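Local coordinates for protein putative glutathione S-transferase (Sinorhizobium meliloti, PDB 4MDC) that probably transfers glutathione to electrophilic substrates as a homodimeric glutathione S-transferase, at residues B[32-37]-B[71-76]; B[122-127]-B[194-199]. All blocks are in the same frame, centred on the assembly; numbering follows the deposited sequence.

In the fold
Glutathione S-transferases join a thioredoxin-like N-terminal domain to an all-helical C-terminal domain, and one contact lies in each. Contact 1 sets the first turn of helix 33-44 against the cis-proline loop that leads into strand 74-76; contact 2 pairs helices 111-145 and 191-205. Their centres lie about 12 Å apart, and the two meet directly across the domain interface: Pro33 O is 3.4 Å from Ala198 CB, and Phe37 CD2 is 3.6 Å from Leu125 CD1. Helix 33-44 thus lies between the loop and the helix pair, touching both. In this family the cis-proline loop borders the glutathione site, so contact 1 is probably the nearer to it.

Contact 1 (B[32-37]-B[71-76]); sequences SPASRF and TLPVYV
Pro73 rests on the first turn of helix 33-44, its ring laid against the backbone of Ala34 and Ser35. The van der Waals packing centres on this ring: CD lies 3.7 Å from Ala34 C and 3.9 Å from Ala34 CB, while CG reaches Ser35 CA at 3.8 Å. Ala34 CB also approaches the carbonyl oxygen of Leu72, at 3.7 Å. The peptide bond between Leu72 and Pro73 is cis, as in the cis-proline loop of the thioredoxin fold, which in glutathione S-transferases usually holds the backbone that meets glutathione.

Two serines of the helix start bond to each other, within segment 32-37, and set their hydroxyls against the loop. Ser32, the N-cap residue, carries OG anti to its own nitrogen (chi1 160°), which brings it within 2.8 Å of Ser35 OG, and the two hydroxyls are hydrogen-bonded. Across the contact their nearest neighbours are carbons: Ser35 OG lies 3.7 Å from Pro73 CB and 3.8 Å from Leu72 CB, with Ser32 OG a little farther from the same Leu72 CB. Ser35 OG has a further, weak hydrogen bond from His29 N, tying the helix start to the preceding loop.

Beyond the loop, strand 74-76 pairs with strands 25-28 and 82-84, and Pro73 also touches Leu26 and Ile89. Helix 86-96 reaches Ala34 through Ala86, whereas helix 111-145 packs on Pro33.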
loop_
_atom_site.group_PDB
_atom_site.type_symbol
_atom_site.label_atom_id
_atom_site.label_comp_id
_atom_site.label_asym_id
_atom_site.label_seq_id
_atom_site.Cartn_x
_atom_site.Cartn_y
_atom_site.Cartn_z
ATOM N N SER B 32 2.930 -8.555 -13.222
ATOM C CA SER B 32 2.466 -7.803 -12.051
ATOM C C SER B 32 1.807 -8.727 -11.001
ATOM O O SER B 32 0.697 -9.254 -11.250
ATOM C CB SER B 32 1.503 -6.717 -12.498
ATOM O OG SER B 32 0.644 -6.212 -11.456
ATOM N N PRO B 33 2.433 -8.896 -9.814
ATOM C CA PRO B 33 1.798 -9.730 -8.806
ATOM C C PRO B 33 0.400 -9.206 -8.356
ATOM O O PRO B 33 -0.527 -10.002 -8.192
ATOM C CB PRO B 33 2.787 -9.666 -7.648
ATOM C CG PRO B 33 4.100 -9.609 -8.370
ATOM C CD PRO B 33 3.825 -8.582 -9.438
ATOM N N ALA B 34 0.256 -7.916 -8.256
ATOM C CA ALA B 34 -1.015 -7.322 -7.852
ATOM C C ALA B 34 -2.115 -7.672 -8.895
ATOM O O ALA B 34 -3.254 -7.941 -8.536
ATOM C CB ALA B 34 -0.886 -5.803 -7.643
ATOM N N SER B 35 -1.758 -7.683 -10.184
ATOM C CA SER B 35 -2.655 -8.030 -11.218
ATOM C C SER B 35 -3.077 -9.495 -11.115
ATOM O O SER B 35 -4.241 -9.828 -11.299
ATOM C CB SER B 35 -2.007 -7.801 -12.626
ATOM O OG SER B 35 -1.731 -6.427 -12.938
ATOM N N ARG B 36 -2.107 -10.392 -10.929
ATOM C CA ARG B 36 -2.397 -11.792 -10.795
ATOM C C ARG B 36 -3.253 -12.087 -9.581
ATOM O O ARG B 36 -4.107 -12.954 -9.639
ATOM C CB ARG B 36 -1.100 -12.619 -10.779
ATOM C CG ARG B 36 -0.412 -12.667 -12.129
ATOM C CD ARG B 36 0.738 -13.617 -12.110
ATOM N NE ARG B 36 1.165 -13.896 -13.500
ATOM C CZ ARG B 36 1.744 -15.000 -13.882
ATOM N NH1 ARG B 36 2.060 -15.972 -13.053
ATOM N NH2 ARG B 36 2.005 -15.160 -15.197
ATOM N N PHE B 37 -3.024 -11.345 -8.521
ATOM C CA PHE B 37 -3.800 -11.504 -7.305
ATOM C C PHE B 37 -5.289 -11.217 -7.577
ATOM O O PHE B 37 -6.151 -12.004 -7.158
ATOM C CB PHE B 37 -3.245 -10.539 -6.272
ATOM C CG PHE B 37 -4.112 -10.306 -5.064
ATOM C CD1 PHE B 37 -4.324 -11.305 -4.099
ATOM C CD2 PHE B 37 -4.685 -9.090 -4.870
ATOM C CE1 PHE B 37 -5.075 -11.046 -2.956
ATOM C CE2 PHE B 37 -5.427 -8.826 -3.713
ATOM C CZ PHE B 37 -5.633 -9.811 -2.751
ATOM N N THR B 71 -0.566 2.873 -11.674
ATOM C CA THR B 71 -0.417 1.589 -11.008
ATOM C C THR B 71 -1.301 0.517 -11.737
ATOM O O THR B 71 -2.266 0.870 -12.454
ATOM C CB THR B 71 -0.843 1.661 -9.541
ATOM O OG1 THR B 71 -2.118 2.290 -9.421
ATOM C CG2 THR B 71 0.175 2.460 -8.708
ATOM N N LEU B 72 -0.989 -0.751 -11.495
ATOM C CA LEU B 72 -1.797 -1.879 -11.946
ATOM C C LEU B 72 -2.215 -2.795 -10.775
ATOM O O LEU B 72 -1.516 -2.901 -9.789
ATOM C CB LEU B 72 -1.018 -2.703 -12.990
ATOM C CG LEU B 72 -0.723 -1.993 -14.299
ATOM C CD1 LEU B 72 0.255 -2.849 -15.090
ATOM C CD2 LEU B 72 -1.984 -1.752 -15.095
ATOM N N PRO B 73 -3.314 -3.511 -10.905
ATOM C CA PRO B 73 -4.205 -3.464 -12.010
ATOM C C PRO B 73 -5.243 -2.353 -11.832
ATOM O O PRO B 73 -5.269 -1.706 -10.797
ATOM C CB PRO B 73 -4.885 -4.799 -11.935
ATOM C CG PRO B 73 -4.967 -5.111 -10.511
ATOM C CD PRO B 73 -3.753 -4.516 -9.912
ATOM N N VAL B 74 -6.064 -2.158 -12.854
ATOM C CA VAL B 74 -7.195 -1.245 -12.749
ATOM C C VAL B 74 -8.432 -2.028 -13.178
ATOM O O VAL B 74 -8.442 -2.602 -14.269
ATOM C CB VAL B 74 -7.034 -0.018 -13.647
ATOM C CG1 VAL B 74 -8.253 0.874 -13.573
ATOM C CG2 VAL B 74 -5.777 0.744 -13.252
ATOM N N TYR B 75 -9.485 -1.981 -12.351
ATOM C CA TYR B 75 -10.704 -2.743 -12.624
ATOM C C TYR B 75 -11.804 -1.761 -12.959
ATOM O O TYR B 75 -12.033 -0.824 -12.224
ATOM C CB TYR B 75 -11.089 -3.543 -11.399
ATOM C CG TYR B 75 -12.275 -4.435 -11.465
ATOM C CD1 TYR B 75 -12.248 -5.659 -12.116
ATOM C CD2 TYR B 75 -13.455 -4.081 -10.857
ATOM C CE1 TYR B 75 -13.363 -6.486 -12.148
ATOM C CE2 TYR B 75 -14.553 -4.911 -10.890
ATOM C CZ TYR B 75 -14.496 -6.104 -11.503
ATOM O OH TYR B 75 -15.625 -6.916 -11.530
ATOM N N VAL B 76 -12.455 -1.964 -14.091
ATOM C CA VAL B 76 -13.529 -1.085 -14.485
ATOM C C VAL B 76 -14.721 -1.930 -14.801
ATOM O O VAL B 76 -14.788 -2.585 -15.856
ATOM C CB VAL B 76 -13.203 -0.223 -15.708
ATOM C CG1 VAL B 76 -14.324 0.797 -15.926
ATOM C CG2 VAL B 76 -11.889 0.501 -15.526
#

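Contact 2 (B[122-127]-B[194-199]); sequences EWFLQK and LAAAAA
The Phe124 ring is sandwiched between Ala196 and its own neighbour Trp123. Over one face sits Ala196 CB, 3.7 Å from the ring centroid and only 7° off the normal, a CH-pi contact; over the opposite face lies Trp123 CD1, 3.6 Å above the plane. The partners are two neighbouring helices of the all-helical C-terminal domain of a glutathione S-transferase, with local axes 8.3 Å apart and 38° between their directions. Alanines at 195, 196 and 199 on the facing side are consistent with so close an approach: Phe124 CG comes within 3.6 Å of Ala196 CA, so the ring meets backbone as well as methyl.

Phe124 CG is anti to the carbonyl carbon (chi1 -69°), which carries the ring out over Ala196. Leu125 adds a second contact on the same helix, its CG 3.9 Å from Ala195 CB and its CD2 3.8 Å from Ala195 O. Helix 167-180 touches Phe124 through Leu174, and Trp220 of helix 215-225 touches Ala196. The helix 111-145 turn here is widened, pi-type: Glu122 O accepts from both Gln126 N and Lys127 N, the latter at 3.1 Å.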
loop_
_atom_site.group_PDB
_atom_site.type_symbol
_atom_site.label_atom_id
_atom_site.label_comp_id
_atom_site.label_asym_id
_atom_site.label_seq_id
_atom_site.Cartn_x
_atom_site.Cartn_y
_atom_site.Cartn_z
ATOM N N GLU B 122 -0.460 -7.322 2.158
ATOM C CA GLU B 122 0.476 -6.203 2.073
ATOM C C GLU B 122 1.927 -6.666 2.089
ATOM O O GLU B 122 2.767 -6.094 1.358
ATOM C CB GLU B 122 0.202 -5.188 3.198
ATOM C CG GLU B 122 -1.121 -4.439 2.928
ATOM C CD GLU B 122 -1.488 -3.366 4.002
ATOM O OE1 GLU B 122 -0.658 -3.120 4.926
ATOM O OE2 GLU B 122 -2.531 -2.676 3.773
ATOM N N TRP B 123 2.220 -7.720 2.841
ATOM C CA TRP B 123 3.572 -8.256 2.903
ATOM C C TRP B 123 4.014 -8.636 1.479
ATOM O O TRP B 123 5.073 -8.223 1.003
ATOM C CB TRP B 123 3.666 -9.474 3.839
ATOM C CG TRP B 123 5.078 -9.972 3.951
ATOM C CD1 TRP B 123 5.718 -10.800 3.048
ATOM C CD2 TRP B 123 6.083 -9.608 4.910
ATOM N NE1 TRP B 123 6.995 -10.996 3.427
ATOM C CE2 TRP B 123 7.244 -10.331 4.598
ATOM C CE3 TRP B 123 6.067 -8.842 6.096
ATOM C CZ2 TRP B 123 8.450 -10.217 5.320
ATOM C CZ3 TRP B 123 7.268 -8.757 6.825
ATOM C CH2 TRP B 123 8.437 -9.431 6.435
ATOM N N PHE B 124 3.210 -9.449 0.858
ATOM C CA PHE B 124 3.592 -9.992 -0.476
ATOM C C PHE B 124 3.432 -8.976 -1.598
ATOM O O PHE B 124 4.274 -8.950 -2.535
ATOM C CB PHE B 124 2.917 -11.328 -0.708
ATOM C CG PHE B 124 3.448 -12.397 0.160
ATOM C CD1 PHE B 124 4.677 -13.013 -0.128
ATOM C CD2 PHE B 124 2.813 -12.702 1.350
ATOM C CE1 PHE B 124 5.225 -13.915 0.769
ATOM C CE2 PHE B 124 3.323 -13.645 2.194
ATOM C CZ PHE B 124 4.514 -14.263 1.922
ATOM N N LEU B 125 2.423 -8.120 -1.549
ATOM C CA LEU B 125 2.189 -7.189 -2.654
ATOM C C LEU B 125 2.775 -5.790 -2.506
ATOM O O LEU B 125 2.889 -5.047 -3.515
ATOM C CB LEU B 125 0.688 -7.062 -2.926
ATOM C CG LEU B 125 0.046 -8.395 -3.342
ATOM C CD1 LEU B 125 -1.409 -8.171 -3.587
ATOM C CD2 LEU B 125 0.693 -9.103 -4.547
ATOM N N GLN B 126 3.257 -5.470 -1.307
ATOM C CA GLN B 126 3.964 -4.243 -1.100
ATOM C C GLN B 126 5.406 -4.463 -0.657
ATOM O O GLN B 126 6.303 -3.887 -1.266
ATOM C CB GLN B 126 3.229 -3.357 -0.052
ATOM C CG GLN B 126 1.834 -3.040 -0.505
ATOM C CD GLN B 126 1.062 -2.179 0.526
ATOM O OE1 GLN B 126 1.599 -1.692 1.532
ATOM N NE2 GLN B 126 -0.206 -1.998 0.245
ATOM N N LYS B 127 5.628 -5.153 0.472
ATOM C CA LYS B 127 7.003 -5.324 0.953
ATOM C C LYS B 127 7.861 -6.151 -0.022
ATOM O O LYS B 127 8.903 -5.689 -0.482
ATOM C CB LYS B 127 7.054 -5.908 2.342
ATOM C CG LYS B 127 8.481 -5.926 2.894
ATOM C CD LYS B 127 8.560 -6.351 4.337
ATOM C CE LYS B 127 9.936 -6.669 4.814
ATOM N NZ LYS B 127 10.962 -5.664 4.485
ATOM N N LEU B 194 -3.513 -16.130 -1.824
ATOM C CA LEU B 194 -3.584 -15.693 -3.216
ATOM C C LEU B 194 -2.539 -14.653 -3.524
ATOM O O LEU B 194 -1.907 -14.620 -4.595
ATOM C CB LEU B 194 -4.964 -15.222 -3.641
ATOM C CG LEU B 194 -6.125 -16.178 -3.448
ATOM C CD1 LEU B 194 -7.403 -15.605 -4.005
ATOM C CD2 LEU B 194 -5.847 -17.530 -4.044
ATOM N N ALA B 195 -2.320 -13.714 -2.633
ATOM C CA ALA B 195 -1.297 -12.685 -2.854
ATOM C C ALA B 195 0.124 -13.260 -2.902
ATOM O O ALA B 195 0.914 -12.865 -3.760
ATOM C CB ALA B 195 -1.378 -11.667 -1.720
ATOM N N ALA B 196 0.425 -14.164 -1.980
ATOM C CA ALA B 196 1.736 -14.793 -1.965
ATOM C C ALA B 196 1.926 -15.596 -3.251
ATOM O O ALA B 196 2.940 -15.511 -3.896
ATOM C CB ALA B 196 1.877 -15.709 -0.763
ATOM N N ALA B 197 0.908 -16.341 -3.605
ATOM C CA ALA B 197 1.019 -17.214 -4.771
ATOM C C ALA B 197 1.206 -16.397 -6.019
ATOM O O ALA B 197 1.892 -16.797 -6.946
ATOM C CB ALA B 197 -0.185 -18.106 -4.889
ATOM N N ALA B 198 0.517 -15.275 -6.067
ATOM C CA ALA B 198 0.662 -14.403 -7.211
ATOM C C ALA B 198 2.100 -13.879 -7.366
ATOM O O ALA B 198 2.644 -13.912 -8.424
ATOM C CB ALA B 198 -0.303 -13.254 -7.110
ATOM N N ALA B 199 2.692 -13.424 -6.266
ATOM C CA ALA B 199 4.062 -12.906 -6.236
ATOM C C ALA B 199 5.070 -14.028 -6.549
ATOM O O ALA B 199 5.911 -13.860 -7.449
ATOM C CB ALA B 199 4.388 -12.287 -4.902
#